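PDB 5K04: N-terminal acetyltransferase B complex subunit MDM20 from Candida albicans, which probably serves as the non-catalytic, helical-repeat subunit of the NatB N-terminal acetyltransferase complex, wrapping around and supporting the catalytic subunit NAT3. Local coordinates for residues 119-124 with 479-484; 466-471 with 500-505. All coordinates share one frame; numbering follows the deposited sequence.

Contact 1. Residues 119-124 with 479-484; sequences NSIEKY and SIIQGF
Ile121 meets Ile480 and Ile481 where the turn after helix 109-120 packs on the late part of helix 456-485, a turn-to-helix contact within a helical scaffold whose later part belongs to a TPR-clan family. The interaction between the two segments is wholly apolar. Ile121 and Ile480 lie alongside each other and run in opposite directions, so each short branch meets the other's long one: CD1 of Ile121 rests 3.8 Å from CG2 of Ile480, and CG2 of Ile121 lies 3.8 Å from CD1 of Ile480. Both residues hold CG1 anti to the carbonyl carbon (chi1 -70° and -65°), which leaves CG2 anti to the backbone N and sets the two branches apart for this exchange. Phe129 of helix 126-138 and Phe495 of helix 489-503 continue the apolar layer around the pair.

A backbone bond shapes the turn. It is of type I, from Ser120 to Lys123, with Lys123 N 2.9 Å from Ser120 O, and bends the chain just where Ile121 faces the helix. Polar and aromatic links lie at the margins: Tyr124 OH bonds to Ser499 OG, Phe484 stacks edge-to-face with both Trp148 and Phe117, and Ser479 OG bonds to Ser33 OG of the NAT3 chain. Ile481 adds a smaller touch beside the main pair, its CG1 lying 4.0 Å from Ile121 CD1.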
# COMPACT_ATOMS: atom_id res chain seq x y z
N ASN A 119 -10.70 -4.18 -21.41
CA ASN A 119 -11.01 -2.77 -21.26
C ASN A 119 -11.84 -2.51 -20.02
O ASN A 119 -11.82 -1.39 -19.50
CB ASN A 119 -11.74 -2.26 -22.51
CG ASN A 119 -10.83 -2.22 -23.75
OD1 ASN A 119 -11.16 -2.74 -24.81
ND2 ASN A 119 -9.68 -1.58 -23.61
N SER A 120 -12.54 -3.52 -19.50
CA SER A 120 -13.44 -3.35 -18.37
C SER A 120 -12.74 -3.47 -17.03
O SER A 120 -13.34 -3.08 -16.02
CB SER A 120 -14.58 -4.39 -18.41
OG SER A 120 -15.50 -4.12 -19.46
N ILE A 121 -11.51 -3.99 -16.99
CA ILE A 121 -10.90 -4.34 -15.72
C ILE A 121 -10.76 -3.11 -14.83
O ILE A 121 -11.15 -3.13 -13.65
CB ILE A 121 -9.56 -5.05 -15.96
CG1 ILE A 121 -9.84 -6.43 -16.55
CG2 ILE A 121 -8.75 -5.14 -14.65
CD1 ILE A 121 -8.63 -7.31 -16.77
N GLU A 122 -10.25 -2.01 -15.39
CA GLU A 122 -10.11 -0.74 -14.67
C GLU A 122 -11.40 -0.33 -13.96
O GLU A 122 -11.35 0.34 -12.92
CB GLU A 122 -9.69 0.36 -15.65
CG GLU A 122 -8.32 0.16 -16.33
CD GLU A 122 -8.41 -0.63 -17.64
OE1 GLU A 122 -9.32 -1.48 -17.78
OE2 GLU A 122 -7.57 -0.39 -18.54
N LYS A 123 -12.55 -0.70 -14.51
CA LYS A 123 -13.87 -0.41 -13.94
C LYS A 123 -14.40 -1.70 -13.33
O LYS A 123 -14.94 -2.55 -14.04
CB LYS A 123 -14.82 0.12 -15.01
CG LYS A 123 -14.43 1.45 -15.60
CD LYS A 123 -15.44 1.92 -16.65
CE LYS A 123 -15.14 3.35 -17.04
NZ LYS A 123 -16.07 3.87 -18.06
N TYR A 124 -14.27 -1.82 -12.02
CA TYR A 124 -14.46 -3.12 -11.37
C TYR A 124 -15.95 -3.39 -11.16
O TYR A 124 -16.47 -3.45 -10.04
CB TYR A 124 -13.67 -3.17 -10.07
CG TYR A 124 -12.24 -2.68 -10.21
CD1 TYR A 124 -11.94 -1.32 -10.12
CD2 TYR A 124 -11.19 -3.58 -10.44
CE1 TYR A 124 -10.64 -0.86 -10.26
CE2 TYR A 124 -9.88 -3.13 -10.58
CZ TYR A 124 -9.62 -1.76 -10.48
OH TYR A 124 -8.33 -1.28 -10.62
N SER A 479 -1.24 -8.79 -14.50
CA SER A 479 -1.37 -9.85 -13.50
C SER A 479 -2.79 -10.41 -13.46
O SER A 479 -2.98 -11.63 -13.36
CB SER A 479 -0.96 -9.29 -12.12
OG SER A 479 0.37 -8.81 -12.15
N ILE A 480 -3.80 -9.54 -13.53
CA ILE A 480 -5.19 -9.99 -13.55
C ILE A 480 -5.49 -10.80 -14.80
O ILE A 480 -6.19 -11.82 -14.75
CB ILE A 480 -6.14 -8.78 -13.43
CG1 ILE A 480 -5.97 -8.11 -12.06
CG2 ILE A 480 -7.57 -9.21 -13.68
CD1 ILE A 480 -6.74 -6.82 -11.91
N ILE A 481 -4.95 -10.38 -15.95
CA ILE A 481 -5.19 -11.10 -17.20
C ILE A 481 -4.53 -12.47 -17.16
O ILE A 481 -5.14 -13.48 -17.53
CB ILE A 481 -4.67 -10.26 -18.40
CG1 ILE A 481 -5.56 -9.02 -18.61
CG2 ILE A 481 -4.59 -11.09 -19.67
CD1 ILE A 481 -5.12 -8.14 -19.78
N GLN A 482 -3.28 -12.51 -16.71
CA GLN A 482 -2.55 -13.77 -16.63
C GLN A 482 -3.12 -14.68 -15.55
O GLN A 482 -3.17 -15.90 -15.71
CB GLN A 482 -1.07 -13.50 -16.36
CG GLN A 482 -0.32 -12.82 -17.48
CD GLN A 482 1.08 -12.40 -17.07
OE1 GLN A 482 1.50 -12.63 -15.93
NE2 GLN A 482 1.81 -11.78 -17.99
N GLY A 483 -3.53 -14.09 -14.42
CA GLY A 483 -4.14 -14.89 -13.38
C GLY A 483 -5.41 -15.57 -13.84
O GLY A 483 -5.69 -16.70 -13.46
N PHE A 484 -6.22 -14.88 -14.65
CA PHE A 484 -7.38 -15.53 -15.26
C PHE A 484 -6.96 -16.56 -16.31
O PHE A 484 -7.50 -17.67 -16.34
CB PHE A 484 -8.31 -14.48 -15.88
CG PHE A 484 -9.35 -13.92 -14.94
CD1 PHE A 484 -10.56 -14.59 -14.75
CD2 PHE A 484 -9.13 -12.73 -14.27
CE1 PHE A 484 -11.52 -14.07 -13.90
CE2 PHE A 484 -10.09 -12.20 -13.41
CZ PHE A 484 -11.28 -12.88 -13.22

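Contact 2. Residues 466-471 with 500-505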
# COMPACT_ATOMS: atom_id res chain seq x y z
N TYR A 466 5.36 9.15 -9.23
CA TYR A 466 4.22 8.99 -10.13
C TYR A 466 4.46 7.91 -11.19
O TYR A 466 3.53 7.20 -11.57
CB TYR A 466 3.86 10.31 -10.82
CG TYR A 466 2.62 10.13 -11.66
CD1 TYR A 466 1.36 10.11 -11.08
CD2 TYR A 466 2.72 9.91 -13.03
CE1 TYR A 466 0.20 9.90 -11.85
CE2 TYR A 466 1.57 9.71 -13.81
CZ TYR A 466 0.32 9.70 -13.21
OH TYR A 466 -0.82 9.48 -13.98
N ARG A 467 5.71 7.77 -11.67
CA ARG A 467 6.00 6.72 -12.64
C ARG A 467 5.87 5.33 -12.04
O ARG A 467 5.55 4.37 -12.76
CB ARG A 467 7.40 6.92 -13.24
CG ARG A 467 7.47 8.13 -14.18
CD ARG A 467 8.83 8.28 -14.83
NE ARG A 467 8.89 9.48 -15.67
CZ ARG A 467 9.67 10.53 -15.43
NH1 ARG A 467 10.47 10.51 -14.38
NH2 ARG A 467 9.65 11.58 -16.24
N PHE A 468 6.10 5.19 -10.73
CA PHE A 468 5.78 3.93 -10.05
C PHE A 468 4.29 3.63 -10.18
O PHE A 468 3.90 2.51 -10.51
CB PHE A 468 6.19 4.00 -8.57
CG PHE A 468 5.17 3.38 -7.64
CD1 PHE A 468 4.98 2.00 -7.60
CD2 PHE A 468 4.38 4.18 -6.82
CE1 PHE A 468 4.03 1.43 -6.78
CE2 PHE A 468 3.42 3.61 -5.99
CZ PHE A 468 3.24 2.24 -5.97
N TYR A 469 3.45 4.64 -9.94
CA TYR A 469 2.00 4.49 -10.10
C TYR A 469 1.63 4.07 -11.52
O TYR A 469 0.77 3.20 -11.72
CB TYR A 469 1.29 5.79 -9.70
CG TYR A 469 1.20 5.99 -8.19
CD1 TYR A 469 0.30 5.25 -7.44
CD2 TYR A 469 2.01 6.90 -7.53
CE1 TYR A 469 0.19 5.41 -6.08
CE2 TYR A 469 1.91 7.07 -6.13
CZ TYR A 469 0.98 6.31 -5.42
OH TYR A 469 0.84 6.41 -4.05
N LEU A 470 2.27 4.67 -12.53
CA LEU A 470 2.02 4.27 -13.91
C LEU A 470 2.43 2.82 -14.15
O LEU A 470 1.74 2.07 -14.85
CB LEU A 470 2.80 5.18 -14.86
CG LEU A 470 2.31 6.58 -15.13
CD1 LEU A 470 3.29 7.31 -16.06
CD2 LEU A 470 0.93 6.50 -15.77
N THR A 471 3.57 2.41 -13.57
CA THR A 471 4.09 1.06 -13.74
C THR A 471 3.22 0.02 -13.02
O THR A 471 2.91 -1.04 -13.58
CB THR A 471 5.53 1.04 -13.21
OG1 THR A 471 6.35 1.84 -14.06
CG2 THR A 471 6.08 -0.39 -13.14
N LYS A 500 -7.92 -2.23 -7.35
CA LYS A 500 -8.93 -1.29 -6.83
C LYS A 500 -8.36 -0.32 -5.81
O LYS A 500 -8.68 0.87 -5.82
CB LYS A 500 -10.08 -2.05 -6.17
CG LYS A 500 -11.04 -2.79 -7.05
CD LYS A 500 -12.32 -3.08 -6.26
CE LYS A 500 -13.05 -4.31 -6.75
NZ LYS A 500 -14.36 -4.47 -6.05
N ARG A 501 -7.56 -0.84 -4.87
CA ARG A 501 -7.06 0.02 -3.81
C ARG A 501 -6.05 1.03 -4.33
O ARG A 501 -5.82 2.06 -3.68
CB ARG A 501 -6.47 -0.84 -2.69
CG ARG A 501 -7.55 -1.56 -1.87
CD ARG A 501 -6.98 -2.60 -0.91
NE ARG A 501 -6.14 -2.00 0.13
CZ ARG A 501 -5.62 -2.66 1.16
NH1 ARG A 501 -5.84 -3.96 1.29
NH2 ARG A 501 -4.86 -2.04 2.04
N MET A 502 -5.45 0.76 -5.50
CA MET A 502 -4.39 1.57 -6.09
C MET A 502 -4.92 2.61 -7.07
O MET A 502 -4.21 3.58 -7.37
CB MET A 502 -3.39 0.66 -6.81
CG MET A 502 -2.32 0.04 -5.91
SD MET A 502 -1.32 1.20 -5.02
CE MET A 502 0.15 0.23 -4.91
N GLN A 503 -6.16 2.44 -7.54
CA GLN A 503 -6.68 3.24 -8.64
C GLN A 503 -6.90 4.69 -8.25
O GLN A 503 -6.70 5.60 -9.07
CB GLN A 503 -7.98 2.62 -9.13
CG GLN A 503 -8.61 3.37 -10.27
CD GLN A 503 -10.03 2.92 -10.53
OE1 GLN A 503 -10.92 3.09 -9.69
NE2 GLN A 503 -10.24 2.32 -11.70
N ASN A 504 -7.32 4.94 -7.01
CA ASN A 504 -7.67 6.29 -6.59
C ASN A 504 -7.31 6.51 -5.12
O ASN A 504 -8.13 6.91 -4.31
CB ASN A 504 -9.15 6.57 -6.80
CG ASN A 504 -9.40 8.03 -6.96
OD1 ASN A 504 -8.49 8.79 -7.34
ND2 ASN A 504 -10.61 8.45 -6.68
N SER A 505 -6.05 6.22 -4.79
CA SER A 505 -5.62 6.32 -3.41
C SER A 505 -5.27 7.77 -3.08
O SER A 505 -4.93 8.57 -3.95
CB SER A 505 -4.44 5.39 -3.13
OG SER A 505 -3.19 5.95 -3.53
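Tyr469 and Met502 mark the closest backbone approach, their CA atoms 8.1 Å apart, where the middle of helix 456-485 passes the C-terminal end of helix 489-503. Residues 466-471 are helical throughout; the other segment leaves its helix for a short link, in which Ser505 takes the N-cap position of helix 506-521 and its OG accepts from Leu508 N.

The gap between the backbones is bridged by long side chains. Met502, bent at chi2 (-58°), brings its terminal methyl CE to the edge of the Phe468 ring, near the ring plane, 3.8 Å from CZ. The two side chains cross at about a right angle, and it is the methyl, not the sulfur, that does the touching. Within its own helix Phe468 also places CE2 3.5 Å above the centre of the Tyr469 ring, so one face of the tyrosine is covered by its neighbour.

The polar ends converge without bonding directly. Tyr469 OH and Ser505 OG stand 4.1 Å apart. Glu443 on helix 440-445 joins the two segments at a buried point, its OE1 hydrogen-bonded to both hydroxyls. This carboxylate oxygen, gripped by two hydroxyls, would probably be stabilised as an anion. Phe13 of the NAT3 chain packs on Met502, and Glu10 of that chain forms a salt bridge with Arg501.

Such antiparallel packing of successive helices is consistent with an alpha-alpha superhelical scaffold of the TPR-clan family.

In the fold
Both contacts are buried and both draw on helix 456-485, which meets the turn after helix 109-120 near its C-terminal end in contact 1 and the end of helix 489-503 farther back in contact 2. Their centres are 15 Å apart, and contact 2 lies nearer the centre of the folded chain (about 9 Å, against about 20 Å for contact 1, between centres). Contact 1 ties together parts of the sequence more than 350 residues apart through branched aliphatic groups; contact 2 joins two successive helices through aromatic rings, a methionine and hydroxyls that share an outside glutamate. The two also touch directly: Tyr124 packs on Lys500 and Gln503, and Gln503 NE2 makes a weak hydrogen bond to Glu122 O. NAT3 reaches residues of both.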